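Galactose/lactose metabolism regulatory protein GAL80 (Saccharomyces cerevisiae, PDB 3BTV) represses the galactose and lactose metabolic genes by binding the activator GAL4 and blocking its transcriptional activation when no inducing sugar is present. Local coordinates at residues Val26-Ala31 against Phe50-Leu55; Thr38-Ile43 against Leu70-Ala75; Glu136-Ala141 against Pro403-Ala408; Thr211-His216 against Cys280-Gly285; Leu265-Thr270 against Glu416-Ser421. The protein carries 1 engineered substitution. All coordinates share one frame; numbering follows the deposited sequence.

Interaction 1: Val26-Ala31 against Phe50-Leu55; sequences VGLNAA and FQITAL
Leu28 rests one methyl, CD2, against the ends of both Ile52 and Leu55, and these two apolar touches carry the contact. CD2 of Leu28 lies 3.9 Å from CD1 of Ile52, and the same methyl is 3.9 Å from CD1 of Leu55. A chi1 of 173° swings the leucine branch away from its own backbone nitrogen and out from the loop toward strand 50-55. The non-extended psi of Thr53 (-12°) probably helps Ile52 and Leu55, three residues apart, to meet the same methyl. All three touching residues are buried.

Polar bonds shape the loop itself. Within 26-31, Ala31 N donates to Asn29 OD1 at 2.9 Å, closing an Asx turn; the bond is nearly straight at the hydrogen, although the donor sits above the plane of the amide. From outside, the Thr66 hydroxyl of helix 60-69 bonds to Ala30 N.

Gly27, at a phi reached easily only without a side chain, begins the turn out of strand 21-26. A glycine-containing turn after the first strand, backed by the second strand, is the classical start of a Rossmann fold, where relatives bind the dinucleotide.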
# COMPACT_ATOMS: atom_id res chain seq x y z
N VAL B 26 7.82 38.90 4.23
CA VAL B 26 6.70 39.04 3.30
C VAL B 26 5.63 38.01 3.64
O VAL B 26 5.85 36.80 3.50
CB VAL B 26 7.14 38.80 1.84
CG1 VAL B 26 5.97 39.02 0.90
CG2 VAL B 26 8.30 39.71 1.47
N GLY B 27 4.47 38.47 4.08
CA GLY B 27 3.36 37.58 4.33
C GLY B 27 3.01 37.46 5.80
O GLY B 27 2.24 36.58 6.20
N LEU B 28 3.58 38.35 6.60
CA LEU B 28 3.27 38.38 8.03
C LEU B 28 2.13 39.36 8.31
O LEU B 28 2.22 40.54 7.97
CB LEU B 28 4.49 38.78 8.84
CG LEU B 28 4.18 39.01 10.32
CD1 LEU B 28 3.49 37.77 10.90
CD2 LEU B 28 5.45 39.35 11.08
N ASN B 29 1.06 38.87 8.92
CA ASN B 29 -0.08 39.71 9.24
C ASN B 29 -0.63 39.39 10.62
O ASN B 29 -1.13 38.29 10.86
CB ASN B 29 -1.17 39.54 8.19
CG ASN B 29 -2.36 40.45 8.42
OD1 ASN B 29 -2.52 41.03 9.50
ND2 ASN B 29 -3.19 40.60 7.40
N ALA B 30 -0.54 40.36 11.53
CA ALA B 30 -0.92 40.13 12.92
C ALA B 30 -2.38 39.71 13.10
O ALA B 30 -2.73 39.12 14.12
CB ALA B 30 -0.63 41.36 13.76
N ALA B 31 -3.22 40.00 12.10
CA ALA B 31 -4.65 39.69 12.20
C ALA B 31 -5.09 38.49 11.37
O ALA B 31 -6.16 37.93 11.60
CB ALA B 31 -5.47 40.90 11.83
N PHE B 50 17.13 36.65 16.56
CA PHE B 50 16.38 37.20 15.43
C PHE B 50 15.66 38.50 15.77
O PHE B 50 15.11 38.65 16.86
CB PHE B 50 15.36 36.19 14.92
CG PHE B 50 15.97 34.94 14.33
CD1 PHE B 50 16.05 33.78 15.08
CD2 PHE B 50 16.44 34.93 13.03
CE1 PHE B 50 16.60 32.62 14.55
CE2 PHE B 50 16.99 33.78 12.49
CZ PHE B 50 17.06 32.62 13.25
N GLN B 51 15.64 39.42 14.82
CA GLN B 51 14.87 40.64 14.95
C GLN B 51 14.23 41.03 13.62
O GLN B 51 14.89 41.04 12.58
CB GLN B 51 15.75 41.79 15.46
CG GLN B 51 15.83 41.88 16.97
CD GLN B 51 14.46 42.04 17.61
OE1 GLN B 51 13.79 41.06 17.92
NE2 GLN B 51 14.05 43.28 17.83
N ILE B 52 12.94 41.35 13.66
CA ILE B 52 12.22 41.78 12.47
C ILE B 52 12.43 43.26 12.20
O ILE B 52 11.84 44.12 12.86
CB ILE B 52 10.71 41.48 12.60
CG1 ILE B 52 10.47 39.96 12.57
CG2 ILE B 52 9.93 42.15 11.49
CD1 ILE B 52 9.01 39.57 12.76
N THR B 53 13.29 43.56 11.23
CA THR B 53 13.65 44.94 10.93
C THR B 53 12.92 45.48 9.71
O THR B 53 12.95 46.68 9.44
CB THR B 53 15.17 45.08 10.70
OG1 THR B 53 15.54 44.39 9.50
CG2 THR B 53 15.94 44.51 11.88
N ALA B 54 12.28 44.60 8.96
CA ALA B 54 11.57 45.00 7.75
C ALA B 54 10.31 44.17 7.56
O ALA B 54 10.20 43.06 8.06
CB ALA B 54 12.47 44.87 6.55
N LEU B 55 9.35 44.72 6.81
CA LEU B 55 8.07 44.06 6.60
C LEU B 55 7.47 44.61 5.33
O LEU B 55 7.54 45.81 5.08
CB LEU B 55 7.14 44.36 7.78
CG LEU B 55 6.29 43.24 8.35
CD1 LEU B 55 7.17 42.22 9.03
CD2 LEU B 55 5.27 43.79 9.34

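Interaction 2: Thr38-Ile43 against Leu70-Ala75; sequences THYPAI and LKLSNA
Tyr40 leans out from the first turn of helix 39-43 and meets Leu70 ring to methyl. CG stands anti to the backbone N (chi1 176°), an extended start that takes the side chain from CB away from its own helix, and the touching begins only at the ring. Along one side, CD2 and then CE2 come under CD1 of Leu70, with CE2 to CD1 at 3.8 Å. That methyl rests over a ring face as a CH-pi contact, 4.0 Å from the centroid of Tyr40 and 17° off the ring normal. CE2 also has Leu72 CD2 at 4.4 Å, a looser, oblique approach. On the other side of the ring CE1 meets Leu70 CD2, and CZ of Tyr40 lies near both methyls of Leu70, 3.8 Å from CD2. The two side chains approach from opposite directions, and OH of Tyr40 ends against Leu70 CD2 at 3.7 Å. Both touching leucines and the tyrosine are partly exposed, making this a patch near the surface.

The backbone of 70-75 turns repeatedly around these leucines. Just after helix 60-69, Lys71 takes a positive phi in a Schellman motif, Leu72 is the centre of an inverse gamma turn, and Ala75 N donates to Leu72 O at 3.0 Å in a type I turn. On the facing segment, His39 bonds to Glu125 and Tyr372.

The arrangement belongs to the Rossmann domain: the helix that follows its first strand is joined to the connection between the second helix and the third strand of a parallel sheet.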
# COMPACT_ATOMS: atom_id res chain seq x y z
N THR B 38 2.88 30.66 13.21
CA THR B 38 4.00 29.71 13.21
C THR B 38 5.34 30.42 13.27
O THR B 38 6.07 30.28 14.24
CB THR B 38 3.97 28.80 11.97
OG1 THR B 38 3.87 29.61 10.78
CG2 THR B 38 2.80 27.85 12.04
N HIS B 39 5.67 31.17 12.23
CA HIS B 39 6.93 31.90 12.20
C HIS B 39 7.04 32.89 13.35
O HIS B 39 8.08 32.96 14.02
CB HIS B 39 7.10 32.63 10.87
CG HIS B 39 7.35 31.71 9.72
ND1 HIS B 39 8.61 31.52 9.19
CD2 HIS B 39 6.52 30.92 9.00
CE1 HIS B 39 8.54 30.65 8.19
NE2 HIS B 39 7.28 30.27 8.06
N TYR B 40 5.99 33.66 13.60
CA TYR B 40 6.08 34.72 14.59
C TYR B 40 6.42 34.21 15.99
O TYR B 40 7.39 34.65 16.60
CB TYR B 40 4.82 35.59 14.62
CG TYR B 40 4.87 36.64 15.72
CD1 TYR B 40 3.98 36.60 16.78
CD2 TYR B 40 5.83 37.64 15.70
CE1 TYR B 40 4.03 37.54 17.80
CE2 TYR B 40 5.89 38.59 16.71
CZ TYR B 40 4.99 38.54 17.76
OH TYR B 40 5.05 39.48 18.76
N PRO B 41 5.61 33.27 16.51
CA PRO B 41 5.91 32.72 17.83
C PRO B 41 7.38 32.30 17.96
O PRO B 41 8.01 32.58 18.98
CB PRO B 41 4.99 31.50 17.91
CG PRO B 41 3.80 31.90 17.09
CD PRO B 41 4.36 32.72 15.95
N ALA B 42 7.91 31.64 16.93
CA ALA B 42 9.31 31.22 16.94
C ALA B 42 10.27 32.40 17.09
O ALA B 42 11.12 32.41 17.99
CB ALA B 42 9.63 30.43 15.68
N ILE B 43 10.14 33.38 16.21
CA ILE B 43 11.02 34.55 16.24
C ILE B 43 10.87 35.32 17.55
O ILE B 43 11.81 35.96 18.03
CB ILE B 43 10.73 35.49 15.06
CG1 ILE B 43 10.91 34.75 13.73
CG2 ILE B 43 11.62 36.73 15.12
CD1 ILE B 43 10.67 35.62 12.51
N LEU B 70 2.06 44.47 17.08
CA LEU B 70 3.00 43.51 17.65
C LEU B 70 4.15 44.18 18.39
O LEU B 70 4.97 43.50 19.00
CB LEU B 70 3.55 42.59 16.56
CG LEU B 70 2.56 41.58 15.98
CD1 LEU B 70 3.24 40.70 14.94
CD2 LEU B 70 1.96 40.73 17.10
N LYS B 71 4.22 45.51 18.32
CA LYS B 71 5.28 46.25 18.99
C LYS B 71 6.66 45.95 18.41
O LYS B 71 7.62 45.73 19.15
CB LYS B 71 5.28 45.95 20.49
CG LYS B 71 4.00 46.32 21.22
CD LYS B 71 3.93 47.81 21.48
CE LYS B 71 2.73 48.15 22.33
NZ LYS B 71 1.46 47.72 21.67
N LEU B 72 6.75 45.92 17.08
CA LEU B 72 8.02 45.64 16.41
C LEU B 72 8.80 46.93 16.21
O LEU B 72 8.83 47.48 15.10
CB LEU B 72 7.76 44.95 15.07
CG LEU B 72 6.64 43.90 15.08
CD1 LEU B 72 6.35 43.39 13.67
CD2 LEU B 72 6.98 42.75 16.01
N SER B 73 9.44 47.41 17.27
CA SER B 73 10.05 48.74 17.27
C SER B 73 11.31 48.86 16.40
O SER B 73 11.94 49.91 16.36
CB SER B 73 10.36 49.19 18.70
OG SER B 73 11.28 48.30 19.32
N ASN B 74 11.66 47.78 15.71
CA ASN B 74 12.78 47.82 14.77
C ASN B 74 12.33 47.65 13.33
O ASN B 74 13.11 47.85 12.40
CB ASN B 74 13.82 46.76 15.12
CG ASN B 74 14.65 47.14 16.33
OD1 ASN B 74 15.87 46.99 16.32
ND2 ASN B 74 13.99 47.64 17.37
N ALA B 75 11.07 47.28 13.15
CA ALA B 75 10.53 47.01 11.83
C ALA B 75 9.96 48.26 11.18
O ALA B 75 9.17 48.99 11.79
CB ALA B 75 9.47 45.92 11.89

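Interaction 3: Glu136-Ala141 against Pro403-Ala408; sequences ESIYKA and PTLMDA
Ile138 is the first residue of 136-141 to touch the facing segment, its CG2 lying 4.4 Å from CD2 of Leu405. Tyr139 then carries most of the contact. Its nearly trans chi1 (-178°) extends the ring across to the start of helix 405-424. CB of Leu405 sits at the ring edge, in the ring plane, 3.9 Å from CD1 of Tyr139. One step along the ring, CE1 of Tyr139 is 3.6 Å from Met406 N, at the amino end of that helix.

Met406 folds back through bends at chi2 and chi3, bringing its sulfur above the face of the tyrosine ring. SD is 4.8 Å from the Tyr139 centroid and 24° off the ring normal, a Met-aromatic contact of long range. The methyl CE lies improbably near the hydroxyl end of the ring, so its modelled position is doubtful.

The helix start that receives the ring is held by a capping box. Thr404 OG1 accepts from Met406 N at 3.0 Å, and Asp407 OD2 accepts from Thr404 N at 2.8 Å through its anti lone pair. Asp407 is also bonded to the amides of Gln395 and Gly396.

Helix 132-143 of the Rossmann domain packs on helix 102-112 through Ile138 and Ala141, which meet Met107 and, for Ala141, Leu110 as well. It meets the start of helix 405-424 chiefly through Tyr139, and strand 148-152 supports the beginning of that last helix through Thr149 and Ile151.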
# COMPACT_ATOMS: atom_id res chain seq x y z
N GLU B 136 12.96 25.37 -10.72
CA GLU B 136 14.30 25.49 -11.29
C GLU B 136 14.71 26.93 -11.56
O GLU B 136 15.86 27.30 -11.30
CB GLU B 136 14.43 24.62 -12.55
CG GLU B 136 14.79 23.19 -12.18
CD GLU B 136 14.51 22.20 -13.29
OE1 GLU B 136 14.04 22.62 -14.37
OE2 GLU B 136 14.78 20.99 -13.08
N SER B 137 13.79 27.75 -12.03
CA SER B 137 14.10 29.17 -12.26
C SER B 137 14.44 29.86 -10.96
O SER B 137 15.39 30.64 -10.89
CB SER B 137 12.93 29.91 -12.90
OG SER B 137 12.77 29.52 -14.26
N ILE B 138 13.65 29.57 -9.93
CA ILE B 138 13.86 30.17 -8.62
C ILE B 138 15.19 29.70 -8.04
O ILE B 138 15.96 30.51 -7.51
CB ILE B 138 12.72 29.82 -7.64
CG1 ILE B 138 11.41 30.45 -8.12
CG2 ILE B 138 13.07 30.31 -6.24
CD1 ILE B 138 10.19 30.00 -7.36
N TYR B 139 15.47 28.40 -8.14
CA TYR B 139 16.73 27.89 -7.63
C TYR B 139 17.87 28.59 -8.32
O TYR B 139 18.76 29.16 -7.68
CB TYR B 139 16.88 26.37 -7.79
CG TYR B 139 18.18 25.91 -7.17
CD1 TYR B 139 18.31 25.76 -5.79
CD2 TYR B 139 19.30 25.68 -7.96
CE1 TYR B 139 19.51 25.38 -5.22
CE2 TYR B 139 20.51 25.28 -7.40
CZ TYR B 139 20.61 25.15 -6.02
OH TYR B 139 21.80 24.76 -5.45
N LYS B 140 17.84 28.57 -9.65
CA LYS B 140 18.87 29.21 -10.45
C LYS B 140 19.08 30.67 -10.03
O LYS B 140 20.21 31.09 -9.78
CB LYS B 140 18.53 29.11 -11.94
CG LYS B 140 19.70 29.41 -12.87
CD LYS B 140 19.23 29.67 -14.30
CE LYS B 140 18.20 28.65 -14.74
NZ LYS B 140 18.71 27.24 -14.73
N ALA B 141 18.00 31.44 -9.93
CA ALA B 141 18.13 32.84 -9.53
C ALA B 141 18.68 32.99 -8.11
O ALA B 141 19.47 33.89 -7.83
CB ALA B 141 16.79 33.56 -9.66
N PRO B 403 17.20 22.09 5.67
CA PRO B 403 16.99 21.85 4.24
C PRO B 403 16.99 23.17 3.49
O PRO B 403 16.55 24.19 4.01
CB PRO B 403 15.59 21.23 4.18
CG PRO B 403 15.01 21.35 5.55
CD PRO B 403 15.94 22.09 6.43
N THR B 404 17.48 23.13 2.26
CA THR B 404 17.65 24.32 1.45
C THR B 404 16.77 24.22 0.22
O THR B 404 16.06 23.23 0.02
CB THR B 404 19.09 24.42 0.96
OG1 THR B 404 19.33 23.41 -0.02
CG2 THR B 404 20.05 24.22 2.12
N LEU B 405 16.84 25.24 -0.63
CA LEU B 405 16.11 25.22 -1.89
C LEU B 405 16.54 24.05 -2.80
O LEU B 405 15.78 23.63 -3.67
CB LEU B 405 16.24 26.56 -2.61
CG LEU B 405 15.07 27.54 -2.44
CD1 LEU B 405 14.44 27.47 -1.04
CD2 LEU B 405 15.50 28.96 -2.77
N MET B 406 17.75 23.54 -2.61
CA MET B 406 18.16 22.36 -3.37
C MET B 406 17.39 21.12 -2.92
O MET B 406 16.99 20.29 -3.74
CB MET B 406 19.66 22.11 -3.24
CG MET B 406 20.08 20.83 -3.94
SD MET B 406 19.60 20.86 -5.68
CE MET B 406 20.81 21.96 -6.36
N ASP B 407 17.20 20.99 -1.62
CA ASP B 407 16.36 19.91 -1.09
C ASP B 407 14.94 20.07 -1.64
O ASP B 407 14.30 19.10 -2.01
CB ASP B 407 16.38 19.92 0.43
CG ASP B 407 17.75 19.60 1.01
OD1 ASP B 407 18.24 18.47 0.80
OD2 ASP B 407 18.35 20.49 1.66
N ALA B 408 14.46 21.31 -1.69
CA ALA B 408 13.15 21.59 -2.28
C ALA B 408 13.12 21.15 -3.75
O ALA B 408 12.17 20.52 -4.19
CB ALA B 408 12.81 23.08 -2.17

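Interaction 4: Thr211-His216 against Cys280-Gly285; sequences TTTFGH and CSFKGG
A helix lying on a largely antiparallel sheet builds the core of the C-terminal domain here, with Phe214 of the helix set against Phe282 of strand 280-283. The axes of the two short elements pass 10.1 Å apart, running in roughly opposite directions at 145°. Ser281 and Lys283 point to the other side of the sheet, where they pack on Glu180 and Asn177 of the second subunit.

The rings form an offset edge-to-face pair, planes at 88° and centroids 5.8 Å apart. Phe214 offers the edge, its CD1 reaching 3.7 Å from CE2 of Phe282, and Phe214 CA stands over a face of the same ring. A chi1 of 175° turns the Phe214 edge toward the Phe282 ring. Thr213 adds its methyl, CG2 lying 3.8 Å from CE1 of Phe282 in an oblique approach. At another point on the Phe214 edge, in the conformer described, Cys280 SG is 4.1 Å from CE1; a second conformer was modelled, so this sulfur-aromatic contact may be partial.

Between helix and strand the chemistry is apolar: an aromatic edge set, off centre, against a ring face, with methyl and sulfur at the flanks, holds the two by shape and dispersion.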
# COMPACT_ATOMS: atom_id res chain seq x y z
N THR B 211 1.60 17.31 -4.10
CA THR B 211 2.66 18.28 -3.91
C THR B 211 2.88 18.56 -2.44
O THR B 211 4.02 18.67 -1.98
CB THR B 211 2.30 19.61 -4.60
OG1 THR B 211 2.08 19.36 -6.00
CG2 THR B 211 3.43 20.61 -4.43
N THR B 212 1.80 18.67 -1.70
CA THR B 212 1.89 19.18 -0.34
C THR B 212 1.96 18.06 0.69
O THR B 212 2.98 17.88 1.36
CB THR B 212 0.72 20.12 -0.03
OG1 THR B 212 0.56 21.04 -1.11
CG2 THR B 212 0.98 20.90 1.28
N THR B 213 0.88 17.30 0.80
CA THR B 213 0.76 16.29 1.84
C THR B 213 1.72 15.13 1.61
O THR B 213 2.51 14.79 2.47
CB THR B 213 -0.67 15.73 1.92
OG1 THR B 213 -1.59 16.81 1.98
CG2 THR B 213 -0.83 14.85 3.16
N PHE B 214 1.66 14.55 0.42
CA PHE B 214 2.62 13.53 0.04
C PHE B 214 4.04 14.10 0.03
O PHE B 214 4.98 13.42 0.45
CB PHE B 214 2.24 12.94 -1.31
CG PHE B 214 3.25 11.97 -1.84
CD1 PHE B 214 3.32 10.68 -1.33
CD2 PHE B 214 4.13 12.34 -2.83
CE1 PHE B 214 4.24 9.79 -1.82
CE2 PHE B 214 5.06 11.45 -3.32
CZ PHE B 214 5.11 10.18 -2.82
N GLY B 215 4.21 15.33 -0.45
CA GLY B 215 5.52 15.95 -0.47
C GLY B 215 6.20 16.00 0.90
O GLY B 215 7.34 15.57 1.06
N HIS B 216 5.52 16.57 1.90
CA HIS B 216 6.11 16.64 3.24
C HIS B 216 6.44 15.22 3.74
O HIS B 216 7.53 14.96 4.23
CB HIS B 216 5.16 17.32 4.22
CG HIS B 216 5.20 18.82 4.18
ND1 HIS B 216 6.23 19.56 4.72
CD2 HIS B 216 4.30 19.72 3.70
CE1 HIS B 216 5.98 20.85 4.56
NE2 HIS B 216 4.82 20.98 3.95
N CYS B 280 2.44 3.07 -0.68
CA CYS B 280 1.83 4.26 -0.13
C CYS B 280 0.46 4.59 -0.69
O CYS B 280 0.25 4.58 -1.91
CB CYS B 280 2.76 5.45 -0.33
SG CYS B 280 2.00 6.97 0.15
N SER B 281 -0.47 4.91 0.20
CA SER B 281 -1.82 5.28 -0.20
C SER B 281 -2.25 6.54 0.55
O SER B 281 -2.30 6.54 1.79
CB SER B 281 -2.79 4.14 0.09
OG SER B 281 -4.10 4.43 -0.37
N PHE B 282 -2.55 7.60 -0.19
CA PHE B 282 -3.09 8.83 0.37
C PHE B 282 -4.51 9.13 -0.09
O PHE B 282 -4.75 9.30 -1.28
CB PHE B 282 -2.20 10.01 0.00
CG PHE B 282 -1.01 10.17 0.90
CD1 PHE B 282 -1.04 11.04 1.97
CD2 PHE B 282 0.14 9.44 0.68
CE1 PHE B 282 0.05 11.18 2.79
CE2 PHE B 282 1.24 9.58 1.49
CZ PHE B 282 1.19 10.45 2.54
N LYS B 283 -5.42 9.22 0.87
CA LYS B 283 -6.80 9.61 0.61
C LYS B 283 -6.94 11.12 0.71
O LYS B 283 -6.30 11.77 1.53
CB LYS B 283 -7.74 8.98 1.64
CG LYS B 283 -7.53 7.48 1.79
CD LYS B 283 -8.14 6.94 3.06
CE LYS B 283 -9.59 6.54 2.86
NZ LYS B 283 -10.45 7.69 2.46
N GLY B 284 -7.84 11.66 -0.11
CA GLY B 284 -8.15 13.07 -0.15
C GLY B 284 -8.43 13.93 1.08
O GLY B 284 -7.72 14.90 1.27
N GLY B 285 -9.42 13.74 1.95
CA GLY B 285 -10.43 12.76 2.23
C GLY B 285 -10.29 12.78 3.76
O GLY B 285 -9.61 13.66 4.30

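Interaction 5: Leu265-Thr270 against Glu416-Ser421; sequences LLFQGT and ESVYKS
Ser421 OG, three residues beyond the Val418 that meets Leu265 and Phe267, is hydrogen-bonded to Ala234 N of strand 229-237 and to Ser426 O just beyond the helix. Val418 itself bridges helix and strand with its two branches. CG1, placed opposite the backbone nitrogen by a chi1 of 163°, lies 3.8 Å from CD1 of Leu265. CG2 turns to the aromatic neighbour and approaches the Phe267 ring obliquely, 3.9 Å from its CD1 and equally near its CE1. One valine thus joins two strand residues that sit two apart, on the same side of the sheet. Phe214 of helix 209-225 joins this cluster, touching all three side chains.

Away from the strand, Lys420 NZ pairs with Glu416 OE2 at 3.0 Å, one turn apart on the helix. The lysine is poorly ordered, so this salt bridge is probably loose.

Intervening residues use the other side of the strand: Gln268 OE1 accepts a hydrogen bond from Asn233 ND2 of the second subunit. The layout, with helices on one face of a large, mainly antiparallel sheet and a partner subunit on the other, is that of the C-terminal domain in the GFO/IDH/MocA family.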
# COMPACT_ATOMS: atom_id res chain seq x y z
N LEU B 265 -4.02 9.32 -4.07
CA LEU B 265 -2.72 9.00 -4.63
C LEU B 265 -2.36 7.58 -4.22
O LEU B 265 -2.40 7.23 -3.03
CB LEU B 265 -1.65 9.98 -4.12
CG LEU B 265 -0.20 9.57 -4.43
CD1 LEU B 265 0.11 9.67 -5.92
CD2 LEU B 265 0.82 10.38 -3.64
N LEU B 266 -2.01 6.77 -5.21
CA LEU B 266 -1.39 5.46 -4.96
C LEU B 266 0.04 5.61 -5.40
O LEU B 266 0.30 6.08 -6.50
CB LEU B 266 -2.04 4.34 -5.77
CG LEU B 266 -3.52 4.04 -5.55
CD1 LEU B 266 -4.01 3.00 -6.55
CD2 LEU B 266 -3.77 3.56 -4.12
N PHE B 267 0.96 5.24 -4.53
CA PHE B 267 2.37 5.40 -4.87
C PHE B 267 3.14 4.20 -4.37
O PHE B 267 3.00 3.79 -3.21
CB PHE B 267 2.91 6.69 -4.26
CG PHE B 267 4.42 6.81 -4.29
CD1 PHE B 267 5.06 7.56 -5.26
CD2 PHE B 267 5.20 6.18 -3.32
CE1 PHE B 267 6.44 7.68 -5.28
CE2 PHE B 267 6.58 6.29 -3.34
CZ PHE B 267 7.20 7.04 -4.30
N GLN B 268 3.96 3.63 -5.23
CA GLN B 268 4.79 2.52 -4.79
C GLN B 268 6.16 2.69 -5.42
O GLN B 268 6.28 3.26 -6.50
CB GLN B 268 4.16 1.16 -5.14
CG GLN B 268 4.07 0.87 -6.64
CD GLN B 268 3.23 -0.37 -6.95
OE1 GLN B 268 3.28 -0.93 -8.05
NE2 GLN B 268 2.46 -0.80 -5.97
N GLY B 269 7.19 2.24 -4.73
CA GLY B 269 8.53 2.42 -5.24
C GLY B 269 9.57 1.71 -4.42
O GLY B 269 9.26 1.03 -3.44
N THR B 270 10.82 1.89 -4.82
CA THR B 270 11.94 1.22 -4.17
C THR B 270 12.97 2.25 -3.75
O THR B 270 13.31 3.15 -4.51
CB THR B 270 12.62 0.25 -5.14
OG1 THR B 270 13.01 0.96 -6.31
CG2 THR B 270 11.68 -0.84 -5.54
N GLU B 416 7.18 16.01 -9.65
CA GLU B 416 7.00 16.06 -11.10
C GLU B 416 6.91 14.64 -11.64
O GLU B 416 6.02 14.32 -12.43
CB GLU B 416 8.13 16.82 -11.77
CG GLU B 416 8.04 16.88 -13.30
CD GLU B 416 6.64 17.20 -13.81
OE1 GLU B 416 5.90 17.92 -13.10
OE2 GLU B 416 6.29 16.74 -14.91
N SER B 417 7.80 13.77 -11.16
CA SER B 417 7.84 12.38 -11.60
C SER B 417 6.61 11.57 -11.20
O SER B 417 6.17 10.70 -11.95
CB SER B 417 9.10 11.69 -11.10
OG SER B 417 10.23 12.42 -11.52
N VAL B 418 6.07 11.82 -10.01
CA VAL B 418 4.82 11.16 -9.65
C VAL B 418 3.74 11.44 -10.72
O VAL B 418 3.10 10.51 -11.23
CB VAL B 418 4.32 11.60 -8.26
CG1 VAL B 418 2.87 11.24 -8.09
CG2 VAL B 418 5.17 10.92 -7.14
N TYR B 419 3.56 12.71 -11.08
CA TYR B 419 2.59 13.07 -12.11
C TYR B 419 2.93 12.49 -13.50
O TYR B 419 2.02 12.12 -14.24
CB TYR B 419 2.42 14.59 -12.18
CG TYR B 419 1.50 15.13 -11.11
CD1 TYR B 419 2.00 15.90 -10.07
CD2 TYR B 419 0.14 14.86 -11.13
CE1 TYR B 419 1.17 16.39 -9.09
CE2 TYR B 419 -0.69 15.34 -10.15
CZ TYR B 419 -0.17 16.11 -9.13
OH TYR B 419 -0.99 16.60 -8.15
N LYS B 420 4.21 12.42 -13.85
CA LYS B 420 4.62 11.82 -15.12
C LYS B 420 4.23 10.36 -15.16
O LYS B 420 3.62 9.91 -16.13
CB LYS B 420 6.12 11.93 -15.36
CG LYS B 420 6.59 13.16 -16.08
CD LYS B 420 8.04 13.00 -16.53
CE LYS B 420 8.77 14.33 -16.47
NZ LYS B 420 7.97 15.46 -17.02
N SER B 421 4.58 9.64 -14.09
CA SER B 421 4.28 8.23 -13.98
C SER B 421 2.81 7.93 -14.23
O SER B 421 2.47 7.00 -14.94
CB SER B 421 4.65 7.71 -12.57
OG SER B 421 4.25 6.36 -12.46

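From the N terminus, interaction 1 closes the loop from the end of strand 21-26 to strand 50-56, and interaction 2 the one from helix 39-45 to the turns after helix 60-69. The two cross and touch, for instance where Phe50 meets Ile43, knitting the beginning of the Rossmann domain. Interaction 3 then closes a loop of 261 residues, bringing helix 132-143 of that domain against the late helix 405-424. Interaction 4 is nested within this loop. Interaction 5 opens inside it but ends beyond, crossing both 3 and 4. It shares helix 405-424 with interaction 3 and adjoins interaction 4 through neighbouring strands. That helix thereby links the Rossmann domain to the C-terminal sheet.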